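Local coordinates for protein ATP synthase epsilon chain (Caldalkalibacillus thermarum TA2.A1, PDB 5IK2) that probably takes part in making ATP from ADP as the epsilon subunit of the rotary, proton-driven ATP synthase, and can itself bind ATP, at residues R116-R119 / A120-A124; K95-A98 / R99-I103; I52-G55 / D56-T59; T81-L84 / P85-A89; E69-P72 / D73-N76. The protein carries 2 engineered substitutions. All blocks are in the same frame, centred on the assembly; numbering follows the deposited sequence.

Contact 1 of 5, residues R116-R119 / A120-A124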
# COMPACT_ATOMS: atom_id res chain seq x y z
N ARG H 116 -25.31 27.51 -54.19
CA ARG H 116 -25.15 26.74 -52.95
C ARG H 116 -26.20 27.13 -51.90
O ARG H 116 -26.79 26.26 -51.26
CB ARG H 116 -23.73 26.91 -52.37
CG ARG H 116 -23.35 25.82 -51.37
CD ARG H 116 -21.87 25.83 -51.00
NE ARG H 116 -21.60 26.42 -49.68
CZ ARG H 116 -21.37 27.71 -49.42
NH1 ARG H 116 -21.34 28.63 -50.39
NH2 ARG H 116 -21.14 28.09 -48.17
N HIS H 117 -26.43 28.43 -51.74
CA HIS H 117 -27.43 28.94 -50.79
C HIS H 117 -28.87 28.72 -51.27
O HIS H 117 -29.75 28.40 -50.46
CB HIS H 117 -27.21 30.43 -50.48
CG HIS H 117 -25.92 30.72 -49.77
ND1 HIS H 117 -25.44 29.95 -48.74
CD2 HIS H 117 -25.02 31.72 -49.94
CE1 HIS H 117 -24.29 30.45 -48.31
NE2 HIS H 117 -24.02 31.52 -49.02
N LYS H 118 -29.12 28.90 -52.57
CA LYS H 118 -30.46 28.73 -53.14
C LYS H 118 -30.94 27.28 -53.07
O LYS H 118 -32.10 27.02 -52.77
CB LYS H 118 -30.51 29.23 -54.59
CG LYS H 118 -31.92 29.37 -55.15
CD LYS H 118 -31.91 30.01 -56.53
CE LYS H 118 -33.33 30.18 -57.06
NZ LYS H 118 -33.34 30.75 -58.44
N ARG H 119 -30.04 26.34 -53.36
CA ARG H 119 -30.33 24.90 -53.23
C ARG H 119 -30.54 24.48 -51.77
O ARG H 119 -31.42 23.68 -51.48
CB ARG H 119 -29.24 24.05 -53.90
CG ARG H 119 -29.31 24.06 -55.42
CD ARG H 119 -28.26 23.16 -56.05
NE ARG H 119 -26.91 23.75 -56.00
CZ ARG H 119 -25.82 23.23 -56.57
NH1 ARG H 119 -25.87 22.10 -57.26
NH2 ARG H 119 -24.66 23.87 -56.44
N ALA H 120 -29.72 25.04 -50.87
CA ALA H 120 -29.87 24.81 -49.43
C ALA H 120 -31.16 25.42 -48.86
O ALA H 120 -31.76 24.85 -47.94
CB ALA H 120 -28.66 25.34 -48.67
N LEU H 121 -31.58 26.56 -49.41
CA LEU H 121 -32.87 27.17 -49.07
C LEU H 121 -34.05 26.31 -49.53
O LEU H 121 -35.02 26.13 -48.80
CB LEU H 121 -32.98 28.58 -49.68
CG LEU H 121 -34.29 29.35 -49.52
CD1 LEU H 121 -34.67 29.50 -48.05
CD2 LEU H 121 -34.19 30.71 -50.19
N GLU H 122 -33.95 25.77 -50.75
CA GLU H 122 -34.96 24.86 -51.30
C GLU H 122 -35.08 23.56 -50.50
O GLU H 122 -36.18 23.04 -50.32
CB GLU H 122 -34.68 24.55 -52.77
CG GLU H 122 -35.01 25.69 -53.71
CD GLU H 122 -34.50 25.48 -55.13
OE1 GLU H 122 -34.07 24.36 -55.46
OE2 GLU H 122 -34.55 26.45 -55.91
N ARG H 123 -33.94 23.04 -50.03
CA ARG H 123 -33.91 21.87 -49.15
C ARG H 123 -34.65 22.12 -47.84
O ARG H 123 -35.39 21.26 -47.37
CB ARG H 123 -32.46 21.46 -48.85
CG ARG H 123 -32.30 20.19 -48.04
CD ARG H 123 -30.85 19.95 -47.66
NE ARG H 123 -30.01 19.67 -48.83
CZ ARG H 123 -28.69 19.46 -48.79
NH1 ARG H 123 -28.02 19.48 -47.63
NH2 ARG H 123 -28.03 19.21 -49.92
N ALA H 124 -34.45 23.31 -47.27
CA ALA H 124 -35.08 23.70 -46.01
C ALA H 124 -36.59 23.89 -46.13
O ALA H 124 -37.34 23.39 -45.28
CB ALA H 124 -34.44 24.97 -45.46
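Glu-122 leans back along the helix over the carbonyl of Lys-118, its CG 3.3 Å from Lys-118 O, one turn earlier. With CG anti to its carbonyl carbon (chi1 -75°) and the chain extended beyond, the carboxylate travels across the aliphatic part of Lys-118 and brings OE2 to 4.0 Å from Lys-118 CG. The ammonium group carries on past it: Lys-118 NZ stays 5.1 Å from Glu-122 OE2, so opposite charges are close without forming a salt bridge, and any attraction is probably mild. Each touch thus sets a methylene group of one residue against an oxygen of the other.

Underneath run regular i to i+4 backbone bonds, among them Leu-121 N to His-117 O at 2.8 Å and Glu-122 N to Lys-118 O at 3.0 Å. Leu-121 CB lies 3.3 Å from His-117 O, and both residues turn to helix 90-104: His-117 brings its ring against that of His-100 with the planes about 30° apart, while Leu-121 packs on Lys-97 and Glu-101. Arg-119 folds back within its own helix, NE bonding Leu-115 O, and Arg-116 pairs with Asp-113. Arg-123, seen to bind ATP in a structure of this protein, makes a weak bond from NE to Ser-64. One flank thus meets the partner helix and another the beta domain, as befits the second helix of the epsilon subunit's C-terminal helical hairpin.

Contact 2 of 5, residues K95-A98 / R99-I103; sequences KAKA and RHETI
Glu-101 curls back over Lys-97 in helix 90-104, the first helix of the C-terminal hairpin, in an i to i+4 pairing. Its CB stands 3.3 Å from Lys-97 O, the same oxygen that receives the backbone N-H of Glu-101. CG follows at 3.2 Å from Lys-97 O, because chi1 of 79° sets it between the backbone N and the carbonyl carbon. From CD the carboxylate straddles two residues: OE1 reaches toward Ala-98 CA at 3.6 Å, and OE2 rests 3.3 Å from Lys-97 CE. The lysine is extended, which carries NZ to 4.4 Å from Glu-101 OE2, beyond a salt bridge. The pair is consequently held by backbone and methylene contacts, with the charges probably contributing a diffuse attraction.

One residue before Glu-101, His-100 donates its backbone N to Ala-96 O almost straight, at 170°, and its side chain packs on Ala-120 of helix 114-133. CD of Arg-99, a residue seen to bind ATP in a structure of this protein, lies over one face of the His-100 ring near its rim. On the outer surface, Thr-102 OG1 sits 2.8 Å from Ala-98 O and 3.0 Å from Arg-99 O, one hydroxyl within reach of two carbonyl oxygens.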
# COMPACT_ATOMS: atom_id res chain seq x y z
N LYS H 95 -34.12 27.40 -38.94
CA LYS H 95 -32.84 28.13 -38.82
C LYS H 95 -32.04 28.10 -40.12
O LYS H 95 -31.37 29.08 -40.45
CB LYS H 95 -32.01 27.59 -37.65
CG LYS H 95 -32.58 27.98 -36.30
CD LYS H 95 -32.07 27.09 -35.17
CE LYS H 95 -32.76 27.42 -33.86
NZ LYS H 95 -32.56 26.37 -32.82
N ALA H 96 -32.11 26.98 -40.85
CA ALA H 96 -31.50 26.87 -42.17
C ALA H 96 -32.21 27.76 -43.20
O ALA H 96 -31.54 28.38 -44.04
CB ALA H 96 -31.51 25.42 -42.64
N LYS H 97 -33.54 27.82 -43.14
CA LYS H 97 -34.33 28.70 -44.01
C LYS H 97 -33.97 30.16 -43.79
O LYS H 97 -33.66 30.88 -44.75
CB LYS H 97 -35.83 28.50 -43.78
CG LYS H 97 -36.72 29.29 -44.73
CD LYS H 97 -38.17 29.35 -44.26
CE LYS H 97 -38.92 30.49 -44.95
NZ LYS H 97 -40.37 30.47 -44.64
N ALA H 98 -34.01 30.59 -42.53
CA ALA H 98 -33.70 31.98 -42.15
C ALA H 98 -32.26 32.37 -42.46
O ALA H 98 -31.99 33.53 -42.80
CB ALA H 98 -34.00 32.20 -40.67
N ARG H 99 -31.33 31.42 -42.34
CA ARG H 99 -29.93 31.62 -42.70
C ARG H 99 -29.78 31.92 -44.19
O ARG H 99 -29.29 32.98 -44.57
CB ARG H 99 -29.10 30.38 -42.32
CG ARG H 99 -27.61 30.45 -42.66
CD ARG H 99 -27.00 29.06 -42.73
NE ARG H 99 -25.65 29.08 -43.29
CZ ARG H 99 -24.90 28.00 -43.55
NH1 ARG H 99 -25.35 26.77 -43.29
NH2 ARG H 99 -23.69 28.15 -44.07
N HIS H 100 -30.21 30.97 -45.02
CA HIS H 100 -29.96 31.02 -46.46
C HIS H 100 -30.77 32.09 -47.21
O HIS H 100 -30.27 32.66 -48.17
CB HIS H 100 -30.16 29.64 -47.10
CG HIS H 100 -29.19 28.61 -46.62
ND1 HIS H 100 -27.83 28.80 -46.66
CD2 HIS H 100 -29.38 27.38 -46.09
CE1 HIS H 100 -27.22 27.74 -46.17
NE2 HIS H 100 -28.14 26.86 -45.82
N GLU H 101 -32.00 32.35 -46.77
CA GLU H 101 -32.85 33.35 -47.44
C GLU H 101 -32.37 34.79 -47.21
O GLU H 101 -32.46 35.62 -48.12
CB GLU H 101 -34.33 33.19 -47.03
CG GLU H 101 -34.72 33.75 -45.67
CD GLU H 101 -36.11 33.32 -45.22
OE1 GLU H 101 -36.43 33.49 -44.03
OE2 GLU H 101 -36.90 32.81 -46.06
N THR H 102 -31.86 35.09 -46.01
CA THR H 102 -31.34 36.43 -45.69
C THR H 102 -29.99 36.71 -46.38
O THR H 102 -29.72 37.85 -46.75
CB THR H 102 -31.19 36.65 -44.17
OG1 THR H 102 -30.34 35.64 -43.61
CG2 THR H 102 -32.55 36.62 -43.48
N ILE H 103 -29.17 35.67 -46.54
CA ILE H 103 -27.93 35.77 -47.33
C ILE H 103 -28.25 35.95 -48.82
O ILE H 103 -27.62 36.77 -49.49
CB ILE H 103 -27.01 34.52 -47.13
CG1 ILE H 103 -26.51 34.46 -45.68
CG2 ILE H 103 -25.82 34.55 -48.08
CD1 ILE H 103 -25.92 33.12 -45.29

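Contact 3 of 5, residues I52-G55 / D56-T59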
# COMPACT_ATOMS: atom_id res chain seq x y z
N ILE H 52 -46.43 9.79 -52.95
CA ILE H 52 -46.74 8.39 -53.28
C ILE H 52 -48.16 8.07 -52.80
O ILE H 52 -48.44 8.17 -51.61
CB ILE H 52 -45.75 7.41 -52.60
CG1 ILE H 52 -44.31 7.76 -52.97
CG2 ILE H 52 -46.07 5.97 -53.00
CD1 ILE H 52 -43.26 6.95 -52.22
N LYS H 53 -49.02 7.68 -53.74
CA LYS H 53 -50.39 7.23 -53.43
C LYS H 53 -50.44 5.71 -53.38
O LYS H 53 -50.14 5.05 -54.38
CB LYS H 53 -51.39 7.74 -54.47
CG LYS H 53 -51.74 9.21 -54.33
CD LYS H 53 -52.56 9.69 -55.52
CE LYS H 53 -52.86 11.17 -55.43
NZ LYS H 53 -53.30 11.72 -56.75
N GLN H 54 -50.80 5.17 -52.22
CA GLN H 54 -51.09 3.75 -52.05
C GLN H 54 -52.57 3.64 -51.69
O GLN H 54 -52.92 3.53 -50.51
CB GLN H 54 -50.20 3.14 -50.97
CG GLN H 54 -48.74 3.05 -51.37
CD GLN H 54 -47.83 2.59 -50.24
OE1 GLN H 54 -47.89 3.11 -49.13
NE2 GLN H 54 -46.98 1.61 -50.53
N GLY H 55 -53.42 3.71 -52.71
CA GLY H 55 -54.87 3.68 -52.54
C GLY H 55 -55.40 4.91 -51.83
O GLY H 55 -55.43 6.01 -52.39
N ASP H 56 -55.81 4.72 -50.58
CA ASP H 56 -56.33 5.78 -49.73
C ASP H 56 -55.20 6.60 -49.08
O ASP H 56 -55.35 7.80 -48.85
CB ASP H 56 -57.22 5.16 -48.63
CG ASP H 56 -58.01 6.18 -47.85
OD1 ASP H 56 -58.56 7.13 -48.46
OD2 ASP H 56 -58.11 6.03 -46.61
N LYS H 57 -54.07 5.94 -48.81
CA LYS H 57 -52.94 6.54 -48.12
C LYS H 57 -52.05 7.36 -49.06
O LYS H 57 -51.63 6.87 -50.11
CB LYS H 57 -52.10 5.44 -47.45
CG LYS H 57 -51.03 5.92 -46.49
CD LYS H 57 -50.27 4.75 -45.90
CE LYS H 57 -49.18 5.21 -44.94
NZ LYS H 57 -48.43 4.06 -44.35
N GLU H 58 -51.77 8.61 -48.67
CA GLU H 58 -50.77 9.46 -49.34
C GLU H 58 -49.57 9.66 -48.41
O GLU H 58 -49.74 9.84 -47.20
CB GLU H 58 -51.36 10.82 -49.71
CG GLU H 58 -51.99 10.86 -51.10
CD GLU H 58 -52.44 12.25 -51.51
OE1 GLU H 58 -51.88 13.26 -51.01
OE2 GLU H 58 -53.36 12.35 -52.36
N THR H 59 -48.37 9.65 -48.99
CA THR H 59 -47.12 9.85 -48.25
C THR H 59 -46.23 10.84 -49.01
O THR H 59 -45.90 10.61 -50.17
CB THR H 59 -46.36 8.52 -48.06
OG1 THR H 59 -47.25 7.52 -47.56
CG2 THR H 59 -45.19 8.69 -47.09
O HOH W 1 -48.70 5.99 -49.38
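Chi1 of -76° at Lys-53 and -90° at Glu-58 bring the two CG atoms together, and both chains then run extended alongside each other on one face of a beta hairpin. The two CG atoms meet at 3.6 Å across this non-hydrogen-bonded pair, and Lys-53 CE comes to 3.3 Å from Glu-58 OE2. NZ lies beyond, 4.4 Å from OE2, too far for a salt bridge.

Ile-52 with Thr-59 and Gln-54 with Lys-57 form the flanking hydrogen-bonded pairs. Ile-52 N donates to Thr-59 O and receives the reciprocal bond at its own carbonyl; Gln-54 N reaches Lys-57 O at 2.8 Å. The return bond from Lys-57 N to Gln-54 O closes a type II' turn. Gly-55 takes the first corner of that turn with phi 67°, a conformation that favours glycine, and its N bonds Asp-21 OD2.

On the face bearing Ile-52, Gln-54 and Thr-59, a water lies 3.1 Å from Ile-52 O, 3.0 Å from Gln-54 OE1 and 2.8 Å from Thr-59 OG1. The other end of the Gln-54 amide is used by the backbone of Glu-19, which fixes how the amide is turned, while Ile-52 packs on Phe-16 and Ala-20. The chemistry differs between the faces: paired aliphatic stems with loosely matched charges on one, and on the other a water joining both strands, with more acceptors around it than it has protons to give.

Contact 4 of 5, residues T81-L84 / P85-A89; sequences TAEL and PEEIA. Engineered in segment 85-89: Ala-89 (natural residue Asp).
Leu-84 N is gripped by the carboxylate of Glu-87, three residues on, in a nearly straight bond: Leu-84 N to Glu-87 OE2 is 3.1 Å with 174° at the hydrogen. The oxygen is met on its anti side, slightly out of the carboxylate plane. Glu-87 can fold back this way because chi1 of 70° places CG between its backbone N and carbonyl carbon. In return Glu-87 N donates to Leu-84 O at 3.2 Å, so two bonds pin the single 3-10 turn that begins at Pro-85. Ile-88 fills the tight inner side, its CG1 3.5 Å from Glu-83 CB and 3.4 Å from Leu-84 O. Beyond CB, Glu-83 bends at chi2 and forms a salt bridge with Arg-127.

The outer side is looser. Glu-86 is exposed and lies alongside Leu-84, with Glu-86 OE1 3.6 Å from Leu-84 CB and no bond across the turn from its carboxylate.

Thr-81 and Glu-83 are seen to bind ATP in a structure of this protein. Ala-89, an engineered residue in place of Asp, occupies the N-cap position before helix 90-104. The segment is the joint between the beta domain and the helical hairpin: strand 81-83 pairs with strand 57-64, where Leu-84 packs on Ile-61, while Pro-85 rests on Val-130 and Ile-88 on Arg-127 of helix 114-133.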
# COMPACT_ATOMS: atom_id res chain seq x y z
N THR H 81 -30.65 13.87 -50.02
CA THR H 81 -31.44 13.72 -48.81
C THR H 81 -32.88 13.33 -49.15
O THR H 81 -33.44 13.79 -50.15
CB THR H 81 -31.45 15.01 -47.98
OG1 THR H 81 -31.89 16.10 -48.79
CG2 THR H 81 -30.06 15.31 -47.44
N ALA H 82 -33.46 12.47 -48.31
CA ALA H 82 -34.86 12.06 -48.41
C ALA H 82 -35.39 11.77 -47.01
O ALA H 82 -34.81 10.96 -46.29
CB ALA H 82 -34.99 10.84 -49.31
N GLU H 83 -36.47 12.44 -46.62
CA GLU H 83 -37.07 12.24 -45.30
C GLU H 83 -38.59 12.17 -45.35
O GLU H 83 -39.23 12.96 -46.05
CB GLU H 83 -36.67 13.37 -44.34
CG GLU H 83 -35.18 13.49 -44.05
CD GLU H 83 -34.45 14.52 -44.90
OE1 GLU H 83 -35.09 15.32 -45.61
OE2 GLU H 83 -33.20 14.53 -44.84
N LEU H 84 -39.15 11.22 -44.60
CA LEU H 84 -40.59 11.18 -44.30
C LEU H 84 -40.89 12.29 -43.27
O LEU H 84 -39.97 12.78 -42.62
CB LEU H 84 -40.97 9.82 -43.72
CG LEU H 84 -40.73 8.58 -44.60
CD1 LEU H 84 -40.67 7.32 -43.74
CD2 LEU H 84 -41.81 8.46 -45.66
N PRO H 85 -42.18 12.68 -43.12
CA PRO H 85 -42.52 13.78 -42.19
C PRO H 85 -42.00 13.61 -40.76
O PRO H 85 -41.48 14.57 -40.18
CB PRO H 85 -44.05 13.79 -42.21
CG PRO H 85 -44.42 13.20 -43.53
CD PRO H 85 -43.39 12.13 -43.75
N GLU H 86 -42.15 12.41 -40.21
CA GLU H 86 -41.76 12.11 -38.82
C GLU H 86 -40.26 12.23 -38.51
O GLU H 86 -39.90 12.46 -37.35
CB GLU H 86 -42.29 10.73 -38.38
CG GLU H 86 -41.68 9.51 -39.08
CD GLU H 86 -42.54 8.94 -40.21
OE1 GLU H 86 -43.26 9.72 -40.88
OE2 GLU H 86 -42.48 7.71 -40.44
N GLU H 87 -39.41 12.06 -39.52
CA GLU H 87 -37.94 12.05 -39.32
C GLU H 87 -37.22 13.33 -39.81
O GLU H 87 -36.03 13.28 -40.13
CB GLU H 87 -37.34 10.77 -39.93
CG GLU H 87 -37.35 10.68 -41.45
CD GLU H 87 -37.14 9.26 -41.99
OE1 GLU H 87 -36.75 8.35 -41.22
OE2 GLU H 87 -37.37 9.05 -43.19
N ILE H 88 -37.94 14.45 -39.83
CA ILE H 88 -37.39 15.76 -40.20
C ILE H 88 -37.19 16.61 -38.94
O ILE H 88 -38.11 16.77 -38.14
CB ILE H 88 -38.34 16.51 -41.18
CG1 ILE H 88 -38.37 15.81 -42.54
CG2 ILE H 88 -37.91 17.97 -41.36
CD1 ILE H 88 -39.55 16.17 -43.41
N ALA H 89 -35.98 17.16 -38.79
CA ALA H 89 -35.69 18.11 -37.71
C ALA H 89 -36.25 19.49 -38.08
O ALA H 89 -35.69 20.19 -38.93
CB ALA H 89 -34.19 18.19 -37.45

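Contact 5 of 5, residues E69-P72 / D73-N76; sequences EVRP and DKVN
Glu-69 and Asn-76 run alongside each other in one direction, with carboxylate and amide planes only 18° apart. This near-coplanarity lets Asn-76 ND2 donate in its own amide plane to Glu-69 OE1 at 2.9 Å, while the backbones of the two residues exchange bonds in both directions. Arg-71 comes over Glu-69 and obliquely past Asn-76: bent at chi2 and chi3, it lays one guanidinium face toward Glu-69 OE2. The link from Arg-71 NE to Glu-69 OE1, 3.6 Å, is long and purely electrostatic, the oxygen lying well outside the guanidinium plane. The guanidinium is turned 41° from the amide of Asn-76, NH2 standing 3.8 Å from ND2.

Lys-74 bends at chi2 and chi4 to bring NZ to Asn-76 OD1 at 3.2 Å, on a lone pair in the carbonyl plane; the main partner of Lys-74 NZ is Asp-7, in a salt bridge. Both ends of the Asn-76 amide are thereby engaged, which fixes its rotation. Glu-69 also makes weak polar contacts with another protein chain. Val-70 and Val-75 face the reverse side and pack on Val-34. Polar on one face and apolar on the other, strands 66-70 and 74-79 form an antiparallel hairpin of the epsilon subunit's N-terminal beta-sandwich.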
# COMPACT_ATOMS: atom_id res chain seq x y z
N GLU H 69 -35.34 7.18 -61.80
CA GLU H 69 -35.01 6.11 -62.76
C GLU H 69 -36.18 5.13 -62.85
O GLU H 69 -36.42 4.35 -61.93
CB GLU H 69 -33.73 5.37 -62.36
CG GLU H 69 -33.20 4.45 -63.46
CD GLU H 69 -32.78 3.06 -62.98
OE1 GLU H 69 -33.11 2.66 -61.85
OE2 GLU H 69 -32.11 2.36 -63.77
N VAL H 70 -36.89 5.19 -63.97
CA VAL H 70 -38.09 4.38 -64.19
C VAL H 70 -37.77 3.15 -65.04
O VAL H 70 -37.01 3.23 -66.01
CB VAL H 70 -39.19 5.19 -64.91
CG1 VAL H 70 -40.49 4.39 -64.98
CG2 VAL H 70 -39.40 6.53 -64.22
N ARG H 71 -38.32 2.01 -64.63
CA ARG H 71 -38.47 0.83 -65.49
C ARG H 71 -39.95 0.41 -65.43
O ARG H 71 -40.67 0.86 -64.53
CB ARG H 71 -37.57 -0.32 -65.03
CG ARG H 71 -36.14 -0.28 -65.57
CD ARG H 71 -35.21 0.57 -64.71
NE ARG H 71 -34.97 -0.03 -63.39
CZ ARG H 71 -34.09 -0.99 -63.12
NH1 ARG H 71 -33.31 -1.52 -64.07
NH2 ARG H 71 -33.98 -1.44 -61.87
N PRO H 72 -40.41 -0.43 -66.37
CA PRO H 72 -41.77 -0.98 -66.23
C PRO H 72 -41.95 -1.85 -64.97
O PRO H 72 -43.05 -1.89 -64.40
CB PRO H 72 -41.95 -1.83 -67.51
CG PRO H 72 -40.57 -2.08 -68.02
CD PRO H 72 -39.77 -0.87 -67.62
N ASP H 73 -40.87 -2.51 -64.55
CA ASP H 73 -40.84 -3.35 -63.36
C ASP H 73 -40.64 -2.57 -62.05
O ASP H 73 -41.29 -2.85 -61.05
CB ASP H 73 -39.72 -4.39 -63.52
CG ASP H 73 -39.75 -5.47 -62.44
OD1 ASP H 73 -40.83 -6.03 -62.18
OD2 ASP H 73 -38.68 -5.75 -61.87
N LYS H 74 -39.73 -1.58 -62.07
CA LYS H 74 -39.23 -0.92 -60.86
C LYS H 74 -39.11 0.59 -61.04
O LYS H 74 -38.86 1.07 -62.14
CB LYS H 74 -37.86 -1.52 -60.51
CG LYS H 74 -37.19 -1.02 -59.23
CD LYS H 74 -37.93 -1.45 -57.97
CE LYS H 74 -37.26 -0.92 -56.72
NZ LYS H 74 -35.85 -1.40 -56.57
N VAL H 75 -39.28 1.33 -59.94
CA VAL H 75 -39.11 2.79 -59.90
C VAL H 75 -38.12 3.16 -58.80
O VAL H 75 -38.39 2.94 -57.62
CB VAL H 75 -40.45 3.52 -59.65
CG1 VAL H 75 -40.25 5.03 -59.54
CG2 VAL H 75 -41.45 3.18 -60.75
N ASN H 76 -36.97 3.73 -59.18
CA ASN H 76 -35.94 4.17 -58.23
C ASN H 76 -35.82 5.69 -58.19
O ASN H 76 -35.91 6.36 -59.22
CB ASN H 76 -34.58 3.57 -58.62
CG ASN H 76 -34.53 2.07 -58.42
OD1 ASN H 76 -35.06 1.53 -57.44
ND2 ASN H 76 -33.87 1.37 -59.34

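In the fold
Contacts 1 and 2 belong to the two helices of the C-terminal hairpin and touch directly, Leu-121 CD1 lying 3.7 Å from Lys-97 O. Contacts 3 and 5 are hairpin ends of the beta domain, their centres about 18 Å apart, and both lie across the chain's centre from the helical pair. Contact 4 bridges the two parts: Leu-84 CD2 meets Thr-59 CG2 of contact 3 at 3.7 Å, and Thr-81 OG1 approaches Arg-123 NE of contact 1 at 4.0 Å. No nucleotide is bound to this chain, but residues seen to bind ATP in a structure of the protein fall in contacts 1, 2 and 4; contact 5 lies away from them.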